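Local coordinates for protein phosphoglycolate phosphatase (Thermoplasma acidophilum, PDB 1L6R) that catalyses the magnesium-dependent dephosphorylation of 2-phosphoglycolate to glycolate and, less efficiently, releases phosphate from inorganic pyrophosphate, at residues Tyr126-Lys129 with Glu130-Arg134; Val158-Leu161 with Lys162-Ser166; Asn196-Asp199 with Asn200-Ala203. The protein carries 1 engineered substitution. All coordinates share one frame; numbering follows the deposited sequence.

The three contacts are local, each along a helix or at one of its ends, and follow one another without touching within one chain. Contacts 2 and 3 belong to helices beside the mixed sheet of the HAD-like fold, their centres about 25 Å apart; contact 1 lies on a helix packed against the three-stranded antiparallel sheet, about 31 Å from contact 2 between centres. Contact 3 comes closest to a bound calcium ion, about 8 Å from the Ala-197 side chain, against about 12 Å for Val-158 and about 14 Å for Arg-128. Contacts 1 and 3 lie about 27 Å apart between centres, but across the dimer Glu-132 is hydrogen-bonded to Asn-200 of the other subunit.

Contact 1: Tyr126-Lys129 with Glu130-Arg134; sequences YVRK and EAESR
Tyr-126 and Glu-130, one helical turn apart, pair through a CH-pi contact: Glu-130 CG lies over one ring face, 3.8 Å from the centroid of the Tyr-126 ring and nearest its CZ. The tyrosine has CG anti to its own N (chi1 175°), which sends the ring along the helix toward Glu-130. The bend at chi2 (-55°) folds the Glu-130 carboxylate back beside the tyrosine, its plane 14° from that of the ring. Tyr-126 OH is hydrogen-bonded to Arg-99 NH1. A leucine at Tyr-126 would probably leave Glu-130 CG without its aromatic face and Arg-99 without this hydroxyl partner. On another side of the helix Arg-128 and Glu-132 run alongside each other without a direct salt bridge; a water joins them, accepting from Arg-128 NE at 3.0 Å, in the guanidinium plane, and donating to Glu-132 OE2 at 2.8 Å. Arg-128 NH2 is held by Ile-138 O, and Glu-132 OE1 by Asn-200 of the second subunit. Near the helix end Ser-133 OG turns back to donate to Glu-130 O at 2.6 Å. Val-127 and Glu-130 pack on Met-96 of helix 87-96, while Arg-128 touches Trp-145 and Ala-131 touches Leu-147 of strand 144-149.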
# COMPACT_ATOMS: atom_id res chain seq x y z
N TYR A 126 11.53 -12.35 16.76
CA TYR A 126 10.85 -11.96 17.99
C TYR A 126 10.51 -10.47 18.00
O TYR A 126 9.39 -10.08 18.32
CB TYR A 126 11.72 -12.28 19.20
CG TYR A 126 11.11 -11.78 20.49
CD1 TYR A 126 9.97 -12.37 21.02
CD2 TYR A 126 11.67 -10.69 21.16
CE1 TYR A 126 9.40 -11.90 22.20
CE2 TYR A 126 11.11 -10.22 22.35
CZ TYR A 126 9.97 -10.83 22.85
OH TYR A 126 9.41 -10.36 24.02
N VAL A 127 11.49 -9.63 17.65
CA VAL A 127 11.25 -8.20 17.66
C VAL A 127 10.20 -7.80 16.62
O VAL A 127 9.40 -6.90 16.88
CB VAL A 127 12.56 -7.42 17.44
CG1 VAL A 127 12.26 -5.95 17.21
CG2 VAL A 127 13.46 -7.58 18.67
N ARG A 128 10.18 -8.47 15.47
CA ARG A 128 9.17 -8.13 14.48
C ARG A 128 7.78 -8.43 15.04
O ARG A 128 6.85 -7.64 14.88
CB ARG A 128 9.39 -8.91 13.17
CG ARG A 128 8.25 -8.70 12.17
CD ARG A 128 8.57 -9.23 10.79
NE ARG A 128 9.44 -8.32 10.05
CZ ARG A 128 10.59 -8.68 9.48
NH1 ARG A 128 11.00 -9.94 9.56
NH2 ARG A 128 11.31 -7.79 8.82
N LYS A 129 7.64 -9.58 15.70
CA LYS A 129 6.35 -9.95 16.28
C LYS A 129 5.93 -8.91 17.31
O LYS A 129 4.78 -8.45 17.31
CB LYS A 129 6.45 -11.33 16.94
CG LYS A 129 6.57 -12.49 15.97
CD LYS A 129 6.64 -13.82 16.71
CE LYS A 129 6.74 -15.00 15.75
NZ LYS A 129 6.77 -16.30 16.47
N GLU A 130 6.85 -8.52 18.18
CA GLU A 130 6.55 -7.51 19.19
C GLU A 130 6.22 -6.17 18.55
O GLU A 130 5.28 -5.48 18.97
CB GLU A 130 7.74 -7.35 20.14
CG GLU A 130 7.95 -8.52 21.08
CD GLU A 130 6.70 -8.84 21.88
OE1 GLU A 130 5.83 -9.58 21.38
OE2 GLU A 130 6.58 -8.33 23.02
N ALA A 131 6.96 -5.80 17.52
CA ALA A 131 6.72 -4.53 16.85
C ALA A 131 5.34 -4.48 16.20
O ALA A 131 4.60 -3.51 16.35
CB ALA A 131 7.81 -4.28 15.80
N GLU A 132 4.98 -5.54 15.48
CA GLU A 132 3.69 -5.56 14.82
C GLU A 132 2.54 -5.56 15.82
O GLU A 132 1.47 -5.03 15.54
CB GLU A 132 3.62 -6.75 13.85
CG GLU A 132 4.76 -6.73 12.83
CD GLU A 132 4.53 -7.63 11.64
OE1 GLU A 132 3.78 -8.61 11.76
OE2 GLU A 132 5.11 -7.35 10.57
N SER A 133 2.78 -6.13 17.00
CA SER A 133 1.73 -6.16 18.02
C SER A 133 1.50 -4.75 18.58
O SER A 133 0.51 -4.50 19.28
CB SER A 133 2.11 -7.10 19.16
OG SER A 133 3.12 -6.55 19.98
N ARG A 134 2.41 -3.84 18.27
CA ARG A 134 2.32 -2.47 18.74
C ARG A 134 1.98 -1.48 17.62
O ARG A 134 2.03 -0.27 17.82
CB ARG A 134 3.63 -2.06 19.40
CG ARG A 134 3.97 -2.85 20.66
CD ARG A 134 2.94 -2.58 21.75
NE ARG A 134 2.71 -1.15 21.92
CZ ARG A 134 3.65 -0.27 22.27
NH1 ARG A 134 4.89 -0.68 22.49
NH2 ARG A 134 3.34 1.01 22.38
O HOH W 1 7.52 -6.02 10.03

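Contact 2: Val158-Leu161 with Lys162-Ser166; sequences VNKL and KEMYS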
# COMPACT_ATOMS: atom_id res chain seq x y z
N VAL A 158 4.93 8.85 -2.17
CA VAL A 158 4.57 9.05 -3.58
C VAL A 158 3.17 9.64 -3.69
O VAL A 158 2.93 10.51 -4.52
CB VAL A 158 4.70 7.72 -4.37
CG1 VAL A 158 4.12 7.87 -5.77
CG2 VAL A 158 6.16 7.32 -4.47
N ASN A 159 2.24 9.18 -2.86
CA ASN A 159 0.91 9.75 -2.91
C ASN A 159 0.96 11.22 -2.51
O ASN A 159 0.23 12.05 -3.05
CB ASN A 159 -0.05 9.00 -1.99
CG ASN A 159 -0.61 7.76 -2.64
OD1 ASN A 159 -1.02 7.79 -3.80
ND2 ASN A 159 -0.63 6.66 -1.91
N LYS A 160 1.84 11.56 -1.56
CA LYS A 160 1.98 12.94 -1.13
C LYS A 160 2.51 13.80 -2.28
O LYS A 160 2.05 14.91 -2.49
CB LYS A 160 2.91 13.02 0.08
CG LYS A 160 3.12 14.42 0.60
CD LYS A 160 3.54 14.39 2.05
CE LYS A 160 2.40 13.90 2.94
NZ LYS A 160 1.21 14.80 2.85
N LEU A 161 3.49 13.29 -3.02
CA LEU A 161 4.03 14.02 -4.17
C LEU A 161 2.94 14.22 -5.23
O LEU A 161 2.83 15.29 -5.84
CB LEU A 161 5.21 13.26 -4.77
CG LEU A 161 6.50 13.26 -3.93
CD1 LEU A 161 7.44 12.20 -4.45
CD2 LEU A 161 7.16 14.63 -3.98
N LYS A 162 2.14 13.18 -5.45
CA LYS A 162 1.06 13.23 -6.42
C LYS A 162 0.13 14.39 -6.08
O LYS A 162 -0.26 15.17 -6.95
CB LYS A 162 0.28 11.91 -6.44
CG LYS A 162 -0.97 11.92 -7.31
CD LYS A 162 -1.53 10.52 -7.45
CE LYS A 162 -2.88 10.51 -8.16
NZ LYS A 162 -3.95 11.02 -7.25
N GLU A 163 -0.22 14.49 -4.80
CA GLU A 163 -1.10 15.55 -4.31
C GLU A 163 -0.45 16.93 -4.46
O GLU A 163 -1.07 17.87 -4.95
CB GLU A 163 -1.45 15.31 -2.84
CG GLU A 163 -2.27 16.42 -2.20
CD GLU A 163 -2.50 16.18 -0.71
OE1 GLU A 163 -3.10 15.15 -0.36
OE2 GLU A 163 -2.06 17.03 0.10
N MET A 164 0.80 17.04 -4.02
CA MET A 164 1.55 18.29 -4.09
C MET A 164 1.68 18.86 -5.49
O MET A 164 1.60 20.08 -5.69
CB MET A 164 2.94 18.08 -3.48
CG MET A 164 2.93 17.86 -1.98
SD MET A 164 4.55 17.38 -1.32
CE MET A 164 5.41 18.93 -1.45
N TYR A 165 1.88 17.99 -6.48
CA TYR A 165 2.05 18.44 -7.85
C TYR A 165 0.79 18.29 -8.71
O TYR A 165 0.83 18.54 -9.92
CB TYR A 165 3.22 17.68 -8.49
CG TYR A 165 4.58 18.16 -8.01
CD1 TYR A 165 5.29 19.12 -8.72
CD2 TYR A 165 5.12 17.69 -6.81
CE1 TYR A 165 6.50 19.61 -8.26
CE2 TYR A 165 6.34 18.18 -6.33
CZ TYR A 165 7.02 19.14 -7.06
OH TYR A 165 8.20 19.65 -6.58
N SER A 166 -0.32 17.90 -8.09
CA SER A 166 -1.58 17.70 -8.80
C SER A 166 -1.37 16.86 -10.05
O SER A 166 -1.75 17.25 -11.16
CB SER A 166 -2.19 19.06 -9.18
OG SER A 166 -2.48 19.82 -8.02
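Four successive i to i+4 hydrogen bonds, from Lys-162 N to Val-158 O through Tyr-165 N to Leu-161 O, carry the last turns of helix 154-164. A Schellman motif then ends it: Ser-166, with positive phi (49°), is the C-prime residue, and its N is hydrogen-bonded to Glu-163 O at 3.2 Å. The helix lies on the main sheet of the HAD-like fold, where Val-158 touches Val-174 of strand 172-175 and Leu-161 packs on Ser-42 and Phe-66 of strands 40-44 and 65-67. Lys-160 and Met-164 cross at a slant, the lysine CG 3.8 Å from Met-164 SD. Lys-160 folds at both chi3 and chi4, and its ammonium end makes a cation-pi contact with Phe-83. Lys-162 reaches Tyr-169 in the same kind of contact, and the hydroxyl of Tyr-169 is also hydrogen-bonded to Asn-159 OD1. Leu-161 CD2 comes to 4.3 Å from Tyr-165 CE2, a loose apolar touch. The tyrosine CG stands anti to its carbonyl carbon (chi1 -74°), turning a ring edge back toward the preceding turn. Leu-161 O therefore has two neighbours from Tyr-165: the N that it accepts from, and CD2 of the ring, which meets it edge-on at 3.5 Å.

Contact 3: Asn196-Asp199 with Asn200-Ala203; sequences NATD and NIKA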
# COMPACT_ATOMS: atom_id res chain seq x y z
N ASN A 196 19.83 -5.72 -11.10
CA ASN A 196 19.93 -6.55 -9.90
C ASN A 196 18.72 -6.36 -8.97
O ASN A 196 18.77 -6.67 -7.78
CB ASN A 196 21.25 -6.29 -9.16
CG ASN A 196 21.28 -4.95 -8.47
OD1 ASN A 196 20.45 -4.08 -8.72
ND2 ASN A 196 22.26 -4.77 -7.58
N ALA A 197 17.63 -5.83 -9.52
CA ALA A 197 16.42 -5.68 -8.71
C ALA A 197 15.87 -7.08 -8.42
O ALA A 197 16.18 -8.05 -9.13
CB ALA A 197 15.38 -4.87 -9.47
N THR A 198 15.04 -7.20 -7.39
CA THR A 198 14.44 -8.49 -7.08
C THR A 198 13.50 -8.92 -8.20
O THR A 198 13.01 -8.09 -8.97
CB THR A 198 13.61 -8.43 -5.79
OG1 THR A 198 12.63 -7.40 -5.93
CG2 THR A 198 14.51 -8.15 -4.59
N ASP A 199 13.23 -10.22 -8.27
CA ASP A 199 12.36 -10.75 -9.29
C ASP A 199 10.96 -10.14 -9.25
O ASP A 199 10.40 -9.83 -10.29
CB ASP A 199 12.22 -12.28 -9.15
CG ASP A 199 13.44 -13.03 -9.65
OD1 ASP A 199 14.32 -12.43 -10.30
OD2 ASP A 199 13.50 -14.26 -9.40
N ASN A 200 10.39 -9.98 -8.06
CA ASN A 200 9.03 -9.44 -7.98
C ASN A 200 8.96 -7.99 -8.44
O ASN A 200 7.95 -7.57 -9.02
CB ASN A 200 8.47 -9.59 -6.55
CG ASN A 200 7.97 -10.99 -6.27
OD1 ASN A 200 8.12 -11.90 -7.09
ND2 ASN A 200 7.37 -11.17 -5.10
N ILE A 201 10.02 -7.23 -8.18
CA ILE A 201 10.05 -5.83 -8.62
C ILE A 201 10.19 -5.81 -10.14
O ILE A 201 9.51 -5.05 -10.81
CB ILE A 201 11.22 -5.07 -7.93
CG1 ILE A 201 10.85 -4.77 -6.46
CG2 ILE A 201 11.51 -3.76 -8.68
CD1 ILE A 201 9.67 -3.81 -6.27
N LYS A 202 11.05 -6.66 -10.69
CA LYS A 202 11.19 -6.70 -12.14
C LYS A 202 9.88 -7.07 -12.82
O LYS A 202 9.50 -6.50 -13.84
CB LYS A 202 12.24 -7.74 -12.56
CG LYS A 202 13.67 -7.34 -12.25
CD LYS A 202 14.65 -8.39 -12.78
CE LYS A 202 16.08 -7.96 -12.56
NZ LYS A 202 17.03 -8.96 -13.13
N ALA A 203 9.18 -8.05 -12.24
CA ALA A 203 7.94 -8.53 -12.83
C ALA A 203 6.83 -7.50 -12.98
O ALA A 203 5.94 -7.67 -13.82
CB ALA A 203 7.44 -9.75 -12.04
O HOH W 2 16.15 -10.43 -10.36
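An N-cap opens helix 199-204, where the loop after strand 190-193 of the HAD-like fold turns into the helix beside the metal site. Thr-198 is the capping residue: its OG1 accepts a weak hydrogen bond from Ile-201 N at 3.5 Å, with an N-H...O angle of 150°. With chi1 at 56°, OG1 sits between the backbone N and the carbonyl carbon of its own residue and faces the first turn. The same oxygen presses on the isoleucine, 3.2 Å from Ile-201 CG1. The regular helical bonds begin here too, Lys-202 N donating to Thr-198 O at 3.0 Å and Ala-203 N to Asp-199 O. Just before the cap, the Ala-197 methyl meets Ile-201 CG2 at 4.1 Å, while Ile-201 extends further to Met-182 and Phe-185 of helix 182-185.

Thr-198 ties the start of the helix to residues of the magnesium sites: its backbone is hydrogen-bonded to that of Asp-177, a ligand of two of the bound calcium ions, and its side chain touches Ser-178. Across the dimer, Ala-203 packs on Glu-132 and Asn-200 on Arg-150 of the second subunit.

Lys-202 runs extended back past the cap, its CE 3.4 Å from Ala-197 O, and its NZ is hydrogen-bonded to Ala-195 O. The lysine and Asp-199 stay too far apart for a salt bridge, with Lys-202 NZ 5.2 Å from OD1 of the aspartate. A water spans them, accepting weakly from Lys-202 NZ and donating to both Asp-199 OD1 and Ala-197 O, each at 2.7 Å.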